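Local coordinates for protein octaprenyl Pyrophosphate Synthase (Helicobacter pylori, PDB 3TC1) that probably catalyses the chain elongation of an allylic prenyl diphosphate with isopentenyl diphosphate to give octaprenyl diphosphate, at residues 238-241 and 242-245; 257-260 and 261-265; 172-175 and 176-180. All coordinates share one frame; numbering follows the deposited sequence.

Contact 1 (238-241 and 242-245); sequences QHDQ and GLLI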
ATOM      1  N   GLN B 238      -8.559  41.869  -9.060  1.00 22.54           N
ATOM      2  CA  GLN B 238      -8.620  41.101 -10.292  1.00 25.87           C
ATOM      3  C   GLN B 238      -7.255  40.937 -10.967  1.00 24.30           C
ATOM      4  O   GLN B 238      -6.909  39.852 -11.443  1.00 25.07           O
ATOM      5  CB  GLN B 238      -9.604  41.806 -11.217  1.00 43.80           C
ATOM      6  CG  GLN B 238      -9.998  41.085 -12.467  1.00 48.14           C
ATOM      7  CD  GLN B 238     -11.041  41.884 -13.219  1.00 50.25           C
ATOM      8  OE1 GLN B 238     -12.155  42.075 -12.732  1.00 52.04           O
ATOM      9  NE2 GLN B 238     -10.678  42.378 -14.398  1.00 51.24           N
ATOM     10  N   HIS B 239      -6.476  42.013 -11.006  1.00 20.06           N
ATOM     11  CA  HIS B 239      -5.157  41.965 -11.625  1.00 18.21           C
ATOM     12  C   HIS B 239      -4.228  40.974 -10.923  1.00 17.23           C
ATOM     13  O   HIS B 239      -3.615  40.120 -11.571  1.00 17.01           O
ATOM     14  CB  HIS B 239      -4.506  43.354 -11.621  1.00 21.43           C
ATOM     15  CG  HIS B 239      -3.102  43.361 -12.139  1.00 22.71           C
ATOM     16  ND1 HIS B 239      -2.797  43.222 -13.479  1.00 24.44           N
ATOM     17  CD2 HIS B 239      -1.912  43.452 -11.497  1.00 23.75           C
ATOM     18  CE1 HIS B 239      -1.488  43.229 -13.636  1.00 24.61           C
ATOM     19  NE2 HIS B 239      -0.925  43.366 -12.446  1.00 24.72           N
ATOM     20  N   ASP B 240      -4.122  41.083  -9.602  1.00 15.23           N
ATOM     21  CA  ASP B 240      -3.244  40.188  -8.857  1.00 15.26           C
ATOM     22  C   ASP B 240      -3.742  38.746  -8.865  1.00 15.23           C
ATOM     23  O   ASP B 240      -2.938  37.813  -8.821  1.00 13.12           O
ATOM     24  CB  ASP B 240      -3.067  40.673  -7.414  1.00 17.56           C
ATOM     25  CG  ASP B 240      -2.310  41.997  -7.326  1.00 21.11           C
ATOM     26  OD1 ASP B 240      -1.505  42.295  -8.238  1.00 20.09           O
ATOM     27  OD2 ASP B 240      -2.507  42.730  -6.333  1.00 21.23           O
ATOM     28  N   GLN B 241      -5.059  38.562  -8.909  1.00 20.02           N
ATOM     29  CA  GLN B 241      -5.607  37.210  -8.946  1.00 20.85           C
ATOM     30  C   GLN B 241      -5.104  36.540 -10.219  1.00 20.37           C
ATOM     31  O   GLN B 241      -4.728  35.363 -10.211  1.00 19.96           O
ATOM     32  CB  GLN B 241      -7.141  37.232  -8.925  1.00 20.03           C
ATOM     33  CG  GLN B 241      -7.737  37.655  -7.586  1.00 22.15           C
ATOM     34  CD  GLN B 241      -9.245  37.491  -7.538  1.00 24.16           C
ATOM     35  OE1 GLN B 241      -9.952  37.946  -8.431  1.00 23.63           O
ATOM     36  NE2 GLN B 241      -9.743  36.844  -6.488  1.00 25.64           N
ATOM     37  N   GLY B 242      -5.085  37.301 -11.311  1.00 16.16           N
ATOM     38  CA  GLY B 242      -4.597  36.765 -12.573  1.00 15.00           C
ATOM     39  C   GLY B 242      -3.141  36.348 -12.445  1.00 15.72           C
ATOM     40  O   GLY B 242      -2.738  35.279 -12.914  1.00 13.40           O
ATOM     41  N   LEU B 243      -2.342  37.192 -11.800  1.00 16.70           N
ATOM     42  CA  LEU B 243      -0.929  36.892 -11.613  1.00 16.84           C
ATOM     43  C   LEU B 243      -0.724  35.652 -10.744  1.00 16.04           C
ATOM     44  O   LEU B 243       0.070  34.772 -11.082  1.00 14.45           O
ATOM     45  CB  LEU B 243      -0.199  38.082 -10.978  1.00 17.28           C
ATOM     46  CG  LEU B 243      -0.008  39.348 -11.820  1.00 20.02           C
ATOM     47  CD1 LEU B 243       0.777  40.390 -11.012  1.00 19.69           C
ATOM     48  CD2 LEU B 243       0.738  39.004 -13.102  1.00 21.44           C
ATOM     49  N   LEU B 244      -1.431  35.585  -9.620  1.00 15.50           N
ATOM     50  CA  LEU B 244      -1.294  34.438  -8.730  1.00 15.31           C
ATOM     51  C   LEU B 244      -1.602  33.153  -9.487  1.00 15.78           C
ATOM     52  O   LEU B 244      -0.849  32.183  -9.403  1.00 17.62           O
ATOM     53  CB  LEU B 244      -2.225  34.571  -7.522  1.00 12.64           C
ATOM     54  CG  LEU B 244      -2.119  33.429  -6.506  1.00 12.24           C
ATOM     55  CD1 LEU B 244      -0.707  33.372  -5.936  1.00 11.58           C
ATOM     56  CD2 LEU B 244      -3.141  33.647  -5.392  1.00 14.00           C
ATOM     57  N   ILE B 245      -2.703  33.147 -10.234  1.00 16.11           N
ATOM     58  CA  ILE B 245      -3.073  31.967 -11.001  1.00 17.35           C
ATOM     59  C   ILE B 245      -1.986  31.616 -12.022  1.00 17.31           C
ATOM     60  O   ILE B 245      -1.649  30.446 -12.209  1.00 14.83           O
ATOM     61  CB  ILE B 245      -4.425  32.167 -11.727  1.00 18.09           C
ATOM     62  CG1 ILE B 245      -5.554  32.249 -10.694  1.00 19.25           C
ATOM     63  CG2 ILE B 245      -4.677  31.006 -12.695  1.00 18.83           C
ATOM     64  CD1 ILE B 245      -6.930  32.482 -11.288  1.00 21.42           C
TER
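Four i to i+4 backbone bonds join 238-241 to 242-245, and each of the four carbonyls of the first turn accepts an N-H from the next. The N of Gly242 reaches O of Gln238 at 3.1 Å, and N of Leu243 reaches O of His239 at 3.2 Å, both with N-H...O angles of 155°. The next two bonds are straighter: N of Leu244 lies 2.8 Å from O of Asp240, at 170°, while N of Ile245 to O of Gln241 measures 3.0 Å. The acceptor of this last bond is also overlaid by carbon, since CG1 of Ile245 comes to 3.3 Å from O of Gln241.

Side chains meet mainly at Leu243, whose CD1 approaches NE2 of His239 at 3.7 Å. The imidazole swings forward to this methyl because its CG is anti to the backbone N (chi1 175°). The same CD1 also lies 4.1 Å from OD1 of Asp240. The polar ends of the buried Asp240 and of Gln241 are satisfied outside these turns: OD2 of Asp240 forms a salt bridge with Lys262, and NE2 of Gln241 donates to O of Tyr233. At the start of the helix, N of Asp240 is taken by OD1 of Asn237, the bond made by an N-cap asparagine, so the arrangement is the capped first turns of a short surface helix in the all-helical polyprenyl synthase fold.

Contact 2 (257-260 and 261-265); sequences EWTK and EKFKQ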
ATOM      1  N   GLU B 257       9.275  36.120  -4.028  1.00 15.44           N
ATOM      2  CA  GLU B 257       9.302  37.471  -3.473  1.00 17.33           C
ATOM      3  C   GLU B 257       7.972  38.200  -3.654  1.00 15.46           C
ATOM      4  O   GLU B 257       7.499  38.874  -2.735  1.00 15.56           O
ATOM      5  CB  GLU B 257      10.443  38.290  -4.090  1.00 21.49           C
ATOM      6  CG  GLU B 257      11.821  37.824  -3.644  1.00 26.43           C
ATOM      7  CD  GLU B 257      11.923  37.663  -2.126  1.00 30.92           C
ATOM      8  OE1 GLU B 257      11.658  38.647  -1.403  1.00 32.65           O
ATOM      9  OE2 GLU B 257      12.263  36.555  -1.655  1.00 31.44           O
ATOM     10  N   TRP B 258       7.360  38.068  -4.829  1.00 15.19           N
ATOM     11  CA  TRP B 258       6.078  38.717  -5.078  1.00 13.40           C
ATOM     12  C   TRP B 258       5.023  38.170  -4.104  1.00 14.67           C
ATOM     13  O   TRP B 258       4.247  38.924  -3.511  1.00 14.53           O
ATOM     14  CB  TRP B 258       5.629  38.462  -6.523  1.00 14.18           C
ATOM     15  CG  TRP B 258       4.316  39.117  -6.891  1.00 13.79           C
ATOM     16  CD1 TRP B 258       4.129  40.393  -7.360  1.00 14.37           C
ATOM     17  CD2 TRP B 258       3.013  38.520  -6.825  1.00 14.62           C
ATOM     18  NE1 TRP B 258       2.789  40.620  -7.595  1.00 14.41           N
ATOM     19  CE2 TRP B 258       2.083  39.489  -7.273  1.00 15.74           C
ATOM     20  CE3 TRP B 258       2.540  37.259  -6.430  1.00 12.95           C
ATOM     21  CZ2 TRP B 258       0.707  39.235  -7.337  1.00 16.47           C
ATOM     22  CZ3 TRP B 258       1.173  37.008  -6.496  1.00 15.82           C
ATOM     23  CH2 TRP B 258       0.273  37.993  -6.945  1.00 16.31           C
ATOM     24  N   THR B 259       5.008  36.850  -3.940  1.00 12.21           N
ATOM     25  CA  THR B 259       4.059  36.190  -3.049  1.00 12.17           C
ATOM     26  C   THR B 259       4.233  36.631  -1.596  1.00 13.22           C
ATOM     27  O   THR B 259       3.250  36.820  -0.870  1.00 10.84           O
ATOM     28  CB  THR B 259       4.223  34.650  -3.119  1.00 14.52           C
ATOM     29  OG1 THR B 259       4.025  34.211  -4.469  1.00 12.81           O
ATOM     30  CG2 THR B 259       3.215  33.968  -2.228  1.00 16.73           C
ATOM     31  N   LYS B 260       5.476  36.786  -1.156  1.00 13.40           N
ATOM     32  CA  LYS B 260       5.706  37.215   0.219  1.00 16.62           C
ATOM     33  C   LYS B 260       5.188  38.629   0.461  1.00 14.63           C
ATOM     34  O   LYS B 260       4.667  38.932   1.538  1.00 12.78           O
ATOM     35  CB  LYS B 260       7.194  37.129   0.571  1.00 24.37           C
ATOM     36  CG  LYS B 260       7.691  35.700   0.699  1.00 29.03           C
ATOM     37  CD  LYS B 260       9.052  35.618   1.372  1.00 34.40           C
ATOM     38  CE  LYS B 260      10.143  36.224   0.519  1.00 35.75           C
ATOM     39  NZ  LYS B 260      11.490  36.000   1.124  1.00 40.40           N
ATOM     40  N   GLU B 261       5.329  39.493  -0.538  1.00 15.30           N
ATOM     41  CA  GLU B 261       4.853  40.869  -0.415  1.00 14.22           C
ATOM     42  C   GLU B 261       3.335  40.896  -0.327  1.00 12.29           C
ATOM     43  O   GLU B 261       2.769  41.673   0.438  1.00 14.44           O
ATOM     44  CB  GLU B 261       5.294  41.711  -1.613  1.00 17.96           C
ATOM     45  CG  GLU B 261       6.793  41.793  -1.801  1.00 23.79           C
ATOM     46  CD  GLU B 261       7.180  42.757  -2.901  1.00 26.40           C
ATOM     47  OE1 GLU B 261       6.391  42.930  -3.852  1.00 28.12           O
ATOM     48  OE2 GLU B 261       8.281  43.338  -2.819  1.00 31.91           O
ATOM     49  N   LYS B 262       2.681  40.041  -1.109  1.00 14.34           N
ATOM     50  CA  LYS B 262       1.227  39.982  -1.117  1.00 13.69           C
ATOM     51  C   LYS B 262       0.668  39.439   0.196  1.00 13.11           C
ATOM     52  O   LYS B 262      -0.359  39.920   0.670  1.00 13.99           O
ATOM     53  CB  LYS B 262       0.737  39.156  -2.309  1.00 13.28           C
ATOM     54  CG  LYS B 262       0.909  39.872  -3.654  1.00 13.06           C
ATOM     55  CD  LYS B 262       0.094  41.168  -3.694  1.00 14.34           C
ATOM     56  CE  LYS B 262       0.624  42.137  -4.741  1.00 14.86           C
ATOM     57  NZ  LYS B 262      -0.101  43.440  -4.724  1.00 18.13           N
ATOM     58  N   PHE B 263       1.334  38.448   0.787  1.00 13.75           N
ATOM     59  CA  PHE B 263       0.873  37.908   2.067  1.00 14.04           C
ATOM     60  C   PHE B 263       0.953  39.028   3.109  1.00 15.96           C
ATOM     61  O   PHE B 263       0.052  39.195   3.925  1.00 15.51           O
ATOM     62  CB  PHE B 263       1.752  36.742   2.536  1.00 13.79           C
ATOM     63  CG  PHE B 263       1.556  35.462   1.754  1.00 14.85           C
ATOM     64  CD1 PHE B 263       0.309  35.124   1.233  1.00 11.79           C
ATOM     65  CD2 PHE B 263       2.612  34.566   1.597  1.00 15.08           C
ATOM     66  CE1 PHE B 263       0.114  33.904   0.564  1.00 15.42           C
ATOM     67  CE2 PHE B 263       2.429  33.340   0.930  1.00 15.15           C
ATOM     68  CZ  PHE B 263       1.179  33.012   0.415  1.00 13.43           C
ATOM     69  N   LYS B 264       2.049  39.782   3.083  1.00 15.57           N
ATOM     70  CA  LYS B 264       2.237  40.893   4.019  1.00 16.41           C
ATOM     71  C   LYS B 264       1.181  41.964   3.784  1.00 15.61           C
ATOM     72  O   LYS B 264       0.557  42.465   4.726  1.00 14.62           O
ATOM     73  CB  LYS B 264       3.627  41.517   3.845  1.00 16.72           C
ATOM     74  CG  LYS B 264       4.782  40.685   4.385  1.00 19.47           C
ATOM     75  CD  LYS B 264       6.105  41.397   4.121  1.00 27.47           C
ATOM     76  CE  LYS B 264       7.305  40.561   4.555  1.00 30.07           C
ATOM     77  NZ  LYS B 264       7.377  40.390   6.033  1.00 33.26           N
ATOM     78  N   GLN B 265       0.982  42.309   2.514  1.00 11.97           N
ATOM     79  CA  GLN B 265       0.015  43.326   2.139  1.00 13.40           C
ATOM     80  C   GLN B 265      -1.378  43.093   2.717  1.00 14.04           C
ATOM     81  O   GLN B 265      -2.062  44.039   3.125  1.00 11.72           O
ATOM     82  CB  GLN B 265      -0.081  43.414   0.615  1.00 13.74           C
ATOM     83  CG  GLN B 265      -1.102  44.432   0.120  1.00 15.07           C
ATOM     84  CD  GLN B 265      -1.115  44.549  -1.394  1.00 15.65           C
ATOM     85  OE1 GLN B 265      -0.360  43.869  -2.085  1.00 16.76           O
ATOM     86  NE2 GLN B 265      -1.975  45.413  -1.916  1.00 16.62           N
TER
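Glu261 meets the preceding turn through backbone and aliphatic carbon together: its N donates to O of Glu257 at 3.1 Å, and its CG sits beside that same oxygen. The carboxylate of Glu257 turns to Lys260 instead, in a salt bridge whose hydrogen bond is weak (NZ of Lys260 to OE2 of Glu257, 2.9 Å).

Lys262 carries the main side-chain contact. Its CG stands over the six-membered ring of Trp258, 3.7 Å from the centroid and 9° off the ring normal, which defines a CH-pi contact. Having CG beside the backbone N, with a bend at chi2 (-62°), the chain crosses the indole obliquely and brings CE to 3.9 Å from NE1 of Trp258. Its ammonium then has two partners: OE1 of Gln265, met on a lone pair in the carbonyl plane at 2.7 Å, and the carboxylate of Asp240. This is one amphipathic helix of the all-alpha prenyl synthase fold, with the Trp258 indole packed on helix 238-246 and Phe263 directed to helix 227-233.

Phe263 follows, its N bonded to O of Thr259 at 3.0 Å while that oxygen also lies over one face of the phenyl ring. Thr259 and Phe263 run side by side, with CG2 of Thr259 only 3.3 Å from CE2 of Phe263, a tight fit; OG1 of Thr259 bonds back to O of Ile255. Tyr229 meets the Phe263 ring edge-to-face.

At Lys264 the N reaches O of Lys260 at 3.2 Å, and the aliphatic CG lies against that same carbonyl oxygen.

Contact 3 (172-175 and 176-180); sequences KSMA and ILLNK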
ATOM      1  N   LYS B 172      -7.360   7.998  19.413  1.00 18.34           N
ATOM      2  CA  LYS B 172      -8.576   7.293  19.793  1.00 18.20           C
ATOM      3  C   LYS B 172      -8.219   5.835  20.064  1.00 16.77           C
ATOM      4  O   LYS B 172      -8.714   5.229  21.015  1.00 19.65           O
ATOM      5  CB  LYS B 172      -9.605   7.391  18.664  1.00 19.36           C
ATOM      6  CG  LYS B 172     -10.956   6.765  18.969  1.00 24.56           C
ATOM      7  CD  LYS B 172     -11.879   6.838  17.753  1.00 26.47           C
ATOM      8  CE  LYS B 172     -13.213   6.152  18.013  1.00 30.98           C
ATOM      9  NZ  LYS B 172     -14.118   6.231  16.829  1.00 33.17           N
ATOM     10  N   SER B 173      -7.341   5.282  19.233  1.00 16.37           N
ATOM     11  CA  SER B 173      -6.917   3.899  19.387  1.00 15.77           C
ATOM     12  C   SER B 173      -6.132   3.669  20.679  1.00 17.21           C
ATOM     13  O   SER B 173      -6.294   2.636  21.323  1.00 15.53           O
ATOM     14  CB  SER B 173      -6.074   3.463  18.188  1.00 18.55           C
ATOM     15  OG  SER B 173      -6.860   3.450  17.008  1.00 20.71           O
ATOM     16  N   MET B 174      -5.283   4.621  21.060  1.00 15.65           N
ATOM     17  CA  MET B 174      -4.512   4.457  22.290  1.00 16.70           C
ATOM     18  C   MET B 174      -5.442   4.571  23.495  1.00 16.91           C
ATOM     19  O   MET B 174      -5.292   3.845  24.487  1.00 18.64           O
ATOM     20  CB  MET B 174      -3.401   5.505  22.381  1.00 15.89           C
ATOM     21  CG  MET B 174      -2.500   5.341  23.609  1.00 15.63           C
ATOM     22  SD  MET B 174      -1.620   3.760  23.678  1.00 19.29           S
ATOM     23  CE  MET B 174      -0.221   4.125  22.679  1.00 16.03           C
ATOM     24  N   ALA B 175      -6.407   5.478  23.404  1.00 14.94           N
ATOM     25  CA  ALA B 175      -7.367   5.670  24.480  1.00 18.54           C
ATOM     26  C   ALA B 175      -8.151   4.371  24.686  1.00 20.15           C
ATOM     27  O   ALA B 175      -8.388   3.951  25.822  1.00 20.66           O
ATOM     28  CB  ALA B 175      -8.317   6.818  24.139  1.00 15.85           C
ATOM     29  N   ILE B 176      -8.554   3.747  23.580  1.00 18.70           N
ATOM     30  CA  ILE B 176      -9.292   2.490  23.625  1.00 19.30           C
ATOM     31  C   ILE B 176      -8.437   1.427  24.318  1.00 20.99           C
ATOM     32  O   ILE B 176      -8.894   0.756  25.243  1.00 20.65           O
ATOM     33  CB  ILE B 176      -9.641   1.992  22.195  1.00 17.84           C
ATOM     34  CG1 ILE B 176     -10.664   2.933  21.548  1.00 17.74           C
ATOM     35  CG2 ILE B 176     -10.177   0.565  22.248  1.00 17.88           C
ATOM     36  CD1 ILE B 176     -10.946   2.630  20.075  1.00 16.69           C
ATOM     37  N   LEU B 177      -7.195   1.287  23.860  1.00 18.38           N
ATOM     38  CA  LEU B 177      -6.259   0.319  24.416  1.00 18.41           C
ATOM     39  C   LEU B 177      -6.052   0.523  25.916  1.00 20.01           C
ATOM     40  O   LEU B 177      -6.015  -0.442  26.679  1.00 19.76           O
ATOM     41  CB  LEU B 177      -4.904   0.426  23.704  1.00 20.98           C
ATOM     42  CG  LEU B 177      -3.823  -0.560  24.156  1.00 22.06           C
ATOM     43  CD1 LEU B 177      -4.225  -1.969  23.738  1.00 22.79           C
ATOM     44  CD2 LEU B 177      -2.480  -0.184  23.542  1.00 22.28           C
ATOM     45  N   LEU B 178      -5.920   1.780  26.330  1.00 22.34           N
ATOM     46  CA  LEU B 178      -5.697   2.113  27.733  1.00 24.00           C
ATOM     47  C   LEU B 178      -6.977   2.342  28.521  1.00 26.04           C
ATOM     48  O   LEU B 178      -6.946   2.837  29.651  1.00 26.76           O
ATOM     49  CB  LEU B 178      -4.806   3.352  27.830  1.00 20.72           C
ATOM     50  CG  LEU B 178      -3.470   3.209  27.094  1.00 20.20           C
ATOM     51  CD1 LEU B 178      -2.641   4.453  27.303  1.00 17.14           C
ATOM     52  CD2 LEU B 178      -2.725   1.975  27.597  1.00 20.10           C
ATOM     53  N   ASN B 179      -8.101   1.983  27.917  1.00 26.67           N
ATOM     54  CA  ASN B 179      -9.400   2.145  28.557  1.00 30.08           C
ATOM     55  C   ASN B 179      -9.683   3.572  29.058  1.00 30.17           C
ATOM     56  O   ASN B 179     -10.093   3.772  30.189  1.00 30.99           O
ATOM     57  CB  ASN B 179      -9.544   1.137  29.704  1.00 51.70           C
ATOM     58  CG  ASN B 179     -10.980   0.989  30.173  1.00 56.71           C
ATOM     59  OD1 ASN B 179     -11.887   0.799  29.364  1.00 60.21           O
ATOM     60  ND2 ASN B 179     -11.192   1.064  31.483  1.00 58.76           N
ATOM     61  N   LYS B 180      -9.376   4.555  28.269  1.00 28.44           N
ATOM     62  CA  LYS B 180      -9.657   5.934  28.488  1.00 26.80           C
ATOM     63  C   LYS B 180     -10.760   6.469  27.608  1.00 25.27           C
ATOM     64  O   LYS B 180     -11.102   5.853  26.789  1.00 25.40           O
ATOM     65  CB  LYS B 180      -8.394   6.779  28.380  1.00 28.64           C
ATOM     66  CG  LYS B 180      -7.399   6.481  29.364  1.00 29.52           C
ATOM     67  CD  LYS B 180      -6.187   7.087  29.078  1.00 32.30           C
ATOM     68  CE  LYS B 180      -6.095   8.335  29.624  1.00 34.02           C
ATOM     69  NZ  LYS B 180      -5.366   8.309  30.863  1.00 38.22           N
TER
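The carbonyl oxygen of Ala175 receives the N-H of Lys180 at 2.7 Å, the shortest hydrogen bond between 172-175 and 176-180, with an N-H...O angle of 168°. N of Asn179 lies close to the same oxygen but at a poor angle, and bonds instead to O of Ile176 at 3.0 Å. Asn179 has a positive phi (54°), which turns the chain back so that N of Lys180 faces the last helical turn.

Ordinary i to i+4 bonds precede this change: N of Ile176 to O of Lys172, N of Leu177 to O of Ser173, and N of Leu178 to O of Met174, the last at 2.8 Å. Carbon is layered on these acceptors too, for CG1 of Ile176 comes to 3.1 Å from O of Lys172.

Met174 supplies most of the side-chain contact. With CG anti to the backbone N (chi1 -177°) and a bend at chi2, its CG and SD both reach CD1 of Leu178, CG at 3.8 Å, as the two chains cross. SD also touches CD2 of Leu177, at 4.0 Å. This apolar group packs on helix 53-80 through Ala59, Cys63 and Leu55. Ser173, against helix 121-144, returns its OG to O of Ala169.

The paired bonds, Lys180 to Ala175 and Asn179 to Ile176, with Asn179 as the C-prime residue, are those of a Schellman motif, here ending helix 152-177.

Overall arrangement
Along the chain contact 3 comes first, closing helix 152-177, and contacts 1 and 2 follow on the successive helices 238-246 and 253-265. Contacts 1 and 2 are neighbours, their centres 13 Å apart, and they touch: OD2 of Asp240 and NZ of Lys262 form a 3.0 Å salt bridge, while CZ2 of Trp258 packs 3.9 Å from CD1 of Leu243. Contact 3 lies on the opposite side of the chain's centre, its nearest atoms about 36 Å from contact 1 and about 33 Å from contact 2. The separation places them at two distant parts of one all-helical fold; the Phe263 side chain is about 13 Å from a bound magnesium ion, so contact 2 is packing outside the metal site.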